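Local coordinates for protein xyloglucanase (Paenibacillus pabuli, PDB 2JEP) that hydrolyses xyloglucan of the plant cell wall, as a family 5 glycoside hydrolase built on a TIM barrel, at residues T280-T285 with A341-A346; G364-G367 with F371-F374. All coordinates share one frame; numbering follows the deposited sequence.

Interaction 1: residues T280-T285 with A341-A346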
# COMPACT_ATOMS: atom_id res chain seq x y z
N THR A 280 -5.93 -7.32 23.07
CA THR A 280 -4.59 -7.80 22.80
C THR A 280 -4.55 -9.19 22.16
O THR A 280 -3.47 -9.72 21.92
CB THR A 280 -3.79 -7.82 24.11
OG1 THR A 280 -4.52 -8.62 25.06
CG2 THR A 280 -3.57 -6.41 24.67
N GLN A 281 -5.72 -9.76 21.85
CA GLN A 281 -5.81 -11.10 21.30
C GLN A 281 -6.81 -11.10 20.15
O GLN A 281 -7.66 -10.23 20.07
CB GLN A 281 -6.24 -12.11 22.38
CG GLN A 281 -5.43 -11.97 23.68
CD GLN A 281 -5.68 -13.06 24.66
OE1 GLN A 281 -6.55 -13.93 24.49
NE2 GLN A 281 -4.90 -13.04 25.73
N TRP A 282 -6.70 -12.10 19.29
CA TRP A 282 -7.51 -12.23 18.10
C TRP A 282 -7.60 -13.70 17.69
O TRP A 282 -6.63 -14.43 17.78
CB TRP A 282 -6.89 -11.42 16.94
CG TRP A 282 -7.72 -11.44 15.69
CD1 TRP A 282 -8.73 -10.57 15.37
CD2 TRP A 282 -7.66 -12.40 14.62
NE1 TRP A 282 -9.29 -10.93 14.17
CE2 TRP A 282 -8.67 -12.06 13.71
CE3 TRP A 282 -6.86 -13.52 14.35
CZ2 TRP A 282 -8.86 -12.76 12.53
CZ3 TRP A 282 -7.09 -14.23 13.21
CH2 TRP A 282 -8.09 -13.85 12.32
N GLY A 283 -8.77 -14.07 17.19
CA GLY A 283 -9.00 -15.36 16.60
C GLY A 283 -9.29 -16.45 17.61
O GLY A 283 -9.29 -16.24 18.83
N ALA A 284 -9.52 -17.63 17.07
CA ALA A 284 -10.03 -18.74 17.87
C ALA A 284 -9.10 -19.16 18.99
O ALA A 284 -9.58 -19.68 20.00
CB ALA A 284 -10.30 -19.95 16.97
N THR A 285 -7.80 -18.92 18.84
CA THR A 285 -6.85 -19.35 19.86
C THR A 285 -6.69 -18.35 21.01
O THR A 285 -5.95 -18.63 21.95
CB THR A 285 -5.48 -19.70 19.28
OG1 THR A 285 -4.82 -18.51 18.83
CG2 THR A 285 -5.60 -20.75 18.15
N ALA A 341 0.99 -13.13 15.30
CA ALA A 341 1.30 -14.19 14.37
C ALA A 341 0.02 -14.79 13.81
O ALA A 341 -0.09 -14.97 12.59
CB ALA A 341 2.16 -15.26 15.05
N ALA A 342 -0.94 -15.15 14.67
CA ALA A 342 -2.19 -15.77 14.18
C ALA A 342 -2.91 -14.87 13.20
O ALA A 342 -3.42 -15.34 12.18
CB ALA A 342 -3.10 -16.15 15.36
N TYR A 343 -2.97 -13.58 13.50
CA TYR A 343 -3.63 -12.60 12.63
C TYR A 343 -2.89 -12.50 11.30
O TYR A 343 -3.50 -12.54 10.24
CB TYR A 343 -3.63 -11.24 13.32
CG TYR A 343 -4.34 -10.12 12.63
CD1 TYR A 343 -5.70 -10.11 12.51
CD2 TYR A 343 -3.65 -9.06 12.11
CE1 TYR A 343 -6.37 -9.08 11.95
CE2 TYR A 343 -4.31 -8.01 11.50
CZ TYR A 343 -5.68 -8.01 11.42
OH TYR A 343 -6.30 -6.93 10.82
N ALA A 344 -1.56 -12.40 11.35
CA ALA A 344 -0.81 -12.26 10.11
C ALA A 344 -0.98 -13.50 9.24
O ALA A 344 -1.12 -13.39 8.02
CB ALA A 344 0.69 -12.01 10.38
N LYS A 345 -0.93 -14.69 9.84
CA LYS A 345 -1.13 -15.91 9.08
C LYS A 345 -2.52 -15.95 8.47
O LYS A 345 -2.68 -16.34 7.31
CB LYS A 345 -0.92 -17.15 9.97
CG LYS A 345 -1.08 -18.45 9.23
CD LYS A 345 -0.58 -19.62 10.06
CE LYS A 345 -0.76 -20.93 9.32
NZ LYS A 345 -0.10 -22.03 10.06
N ALA A 346 -3.53 -15.59 9.26
CA ALA A 346 -4.90 -15.65 8.78
C ALA A 346 -5.12 -14.69 7.61
O ALA A 346 -5.74 -15.05 6.59
CB ALA A 346 -5.87 -15.38 9.92
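The ring of Y343 stands edge-on over one face of the W282 indole, a T-shaped pair with planes at 79° and 5.0 Å between the centroid of the five-membered ring of W282 and that of the Y343 ring. One ortho carbon does most of the touching: Y343 CD1 comes down over the middle of the indole and lies 3.7 Å from W282 CD2. With CG of W282 anti to the backbone N (chi1 -177°), the indole reaches from the loop to the helix. Its six-membered ring then runs on past the tyrosine toward A346, and W282 CE3 sits 3.8 Å from Y343 CA. At the far rim, W282 CH2 meets the methyl of A346, 3.6 Å from A346 CB.

Helix 336-353 is the one between the last two strands of the (beta/alpha)8 barrel, 319-324 and 357-362, and the tryptophan comes from the long connection between helices 269-272 and 298-313. The helix presents small residues here: A342 and A346, one turn apart, both turn their methyls toward the loop. What passes between the segments is apolar and aromatic, and the polar ends are held by others. W282 NE1 is hydrogen-bonded to G296 O, and Y343 OH to S267 O. L301, from helix 298-313, is also touched by A346.

Interaction 2: residues G364-G367 with F371-F374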
# COMPACT_ATOMS: atom_id res chain seq x y z
N GLY A 364 9.28 -0.14 10.88
CA GLY A 364 10.60 -0.05 11.45
C GLY A 364 10.64 0.14 12.94
O GLY A 364 11.72 0.10 13.53
N HIS A 365 9.48 0.34 13.57
CA HIS A 365 9.47 0.58 15.00
C HIS A 365 9.37 -0.77 15.75
O HIS A 365 8.40 -1.51 15.62
CB HIS A 365 8.32 1.50 15.38
CG HIS A 365 8.25 1.78 16.84
ND1 HIS A 365 7.06 1.96 17.50
CD2 HIS A 365 9.22 1.92 17.77
CE1 HIS A 365 7.30 2.18 18.78
NE2 HIS A 365 8.60 2.16 18.97
N ASN A 366 10.41 -1.06 16.54
CA ASN A 366 10.46 -2.20 17.44
C ASN A 366 10.26 -1.65 18.83
O ASN A 366 11.13 -0.95 19.36
CB ASN A 366 11.83 -2.88 17.33
CG ASN A 366 12.03 -3.56 15.99
OD1 ASN A 366 11.45 -4.60 15.74
ND2 ASN A 366 12.77 -2.90 15.08
N GLY A 367 9.11 -1.93 19.41
CA GLY A 367 8.79 -1.45 20.73
C GLY A 367 7.29 -1.27 20.85
O GLY A 367 6.52 -1.83 20.07
N PHE A 371 5.25 -2.01 14.56
CA PHE A 371 4.91 -3.00 13.54
C PHE A 371 6.13 -3.76 12.98
O PHE A 371 5.97 -4.63 12.13
CB PHE A 371 4.24 -2.33 12.33
CG PHE A 371 2.82 -1.88 12.52
CD1 PHE A 371 1.78 -2.76 12.29
CD2 PHE A 371 2.54 -0.56 12.76
CE1 PHE A 371 0.47 -2.32 12.34
CE2 PHE A 371 1.22 -0.10 12.81
CZ PHE A 371 0.19 -1.00 12.59
N ALA A 372 7.34 -3.41 13.38
CA ALA A 372 8.50 -3.95 12.71
C ALA A 372 8.69 -5.45 12.90
O ALA A 372 8.45 -6.00 13.98
CB ALA A 372 9.72 -3.23 13.23
N LEU A 373 9.20 -6.09 11.83
CA LEU A 373 9.66 -7.46 11.89
C LEU A 373 11.18 -7.58 11.84
O LEU A 373 11.72 -8.68 12.06
CB LEU A 373 9.09 -8.30 10.74
CG LEU A 373 7.59 -8.17 10.49
CD1 LEU A 373 7.20 -9.02 9.27
CD2 LEU A 373 6.76 -8.52 11.74
N PHE A 374 11.85 -6.47 11.53
CA PHE A 374 13.31 -6.36 11.44
C PHE A 374 13.77 -5.14 12.22
O PHE A 374 13.04 -4.16 12.32
CB PHE A 374 13.74 -6.18 9.98
CG PHE A 374 13.27 -7.27 9.07
CD1 PHE A 374 14.04 -8.41 8.84
CD2 PHE A 374 12.07 -7.15 8.40
CE1 PHE A 374 13.60 -9.41 8.00
CE2 PHE A 374 11.62 -8.16 7.55
CZ PHE A 374 12.37 -9.28 7.36
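The carboxamide of N366 is gripped at both ends. Its ND2 gives a nearly straight hydrogen bond, 176° at the hydrogen, to the backbone O of F374, with 3.0 Å between N366 ND2 and F374 O. The acceptor lies in the plane of the amide, but seen from F374 the donor stands well above the carbonyl plane. The other end, OD1, is hydrogen-bonded to the hydroxyl of T382, so two partners fix which way round the amide sits.

Between these bonds the amide arches over A372. A372 CB lies 3.3 Å from N366 OD1 and a little farther from ND2. The side chain gets there because CG lies anti to the carbonyl carbon, beside the backbone N (chi1 -68°), which brings the amide over the A372 methyl and within reach of F374 O. Replacing N366 by an alanine removes both ends of the amide, and is likely to leave F374 O without this donor, T382 OG1 without this partner, and one side of the A372 methyl uncovered.

The backbone adds a second bond: A372 N donates to H365 O, with 3.1 Å between A372 N and H365 O. The same methyl also touches the backbone of G364, A372 CB lying 3.5 Å from G364 C. G364 has a positive phi (78°), which favours glycine where the chain turns.

D362, at the end of strand 357-362, joins the two segments with its carboxylate, OD1 hydrogen-bonded to G364 N and OD2 to L373 N. F371 packs edge-to-face on W361. All this belongs to the loop that follows the eighth strand of the TIM barrel and leads into the small hairpin 374-375/380-381, a beta-to-alpha connection of the kind that surrounds the active-site end in this fold.

How the interactions relate
Going from the N terminus, the chain has already laid down six barrel strands when it enters interaction 1. The contact between 280-285 and 341-346 closes a span of 55 residues holding helix 298-313, strand 319-324 and the start of helix 336-353, so it ties the connection after the sixth strand to the helix after the seventh. The chain then finishes that helix, runs through strand 357-362 and reaches interaction 2, which closes a loop with just three residues between its segments. The two follow in series, neither nested nor crossed. Their centres lie about 18 Å apart, and helix 384-393 links them, touching A341, A344 and K345 as well as L373 and F374.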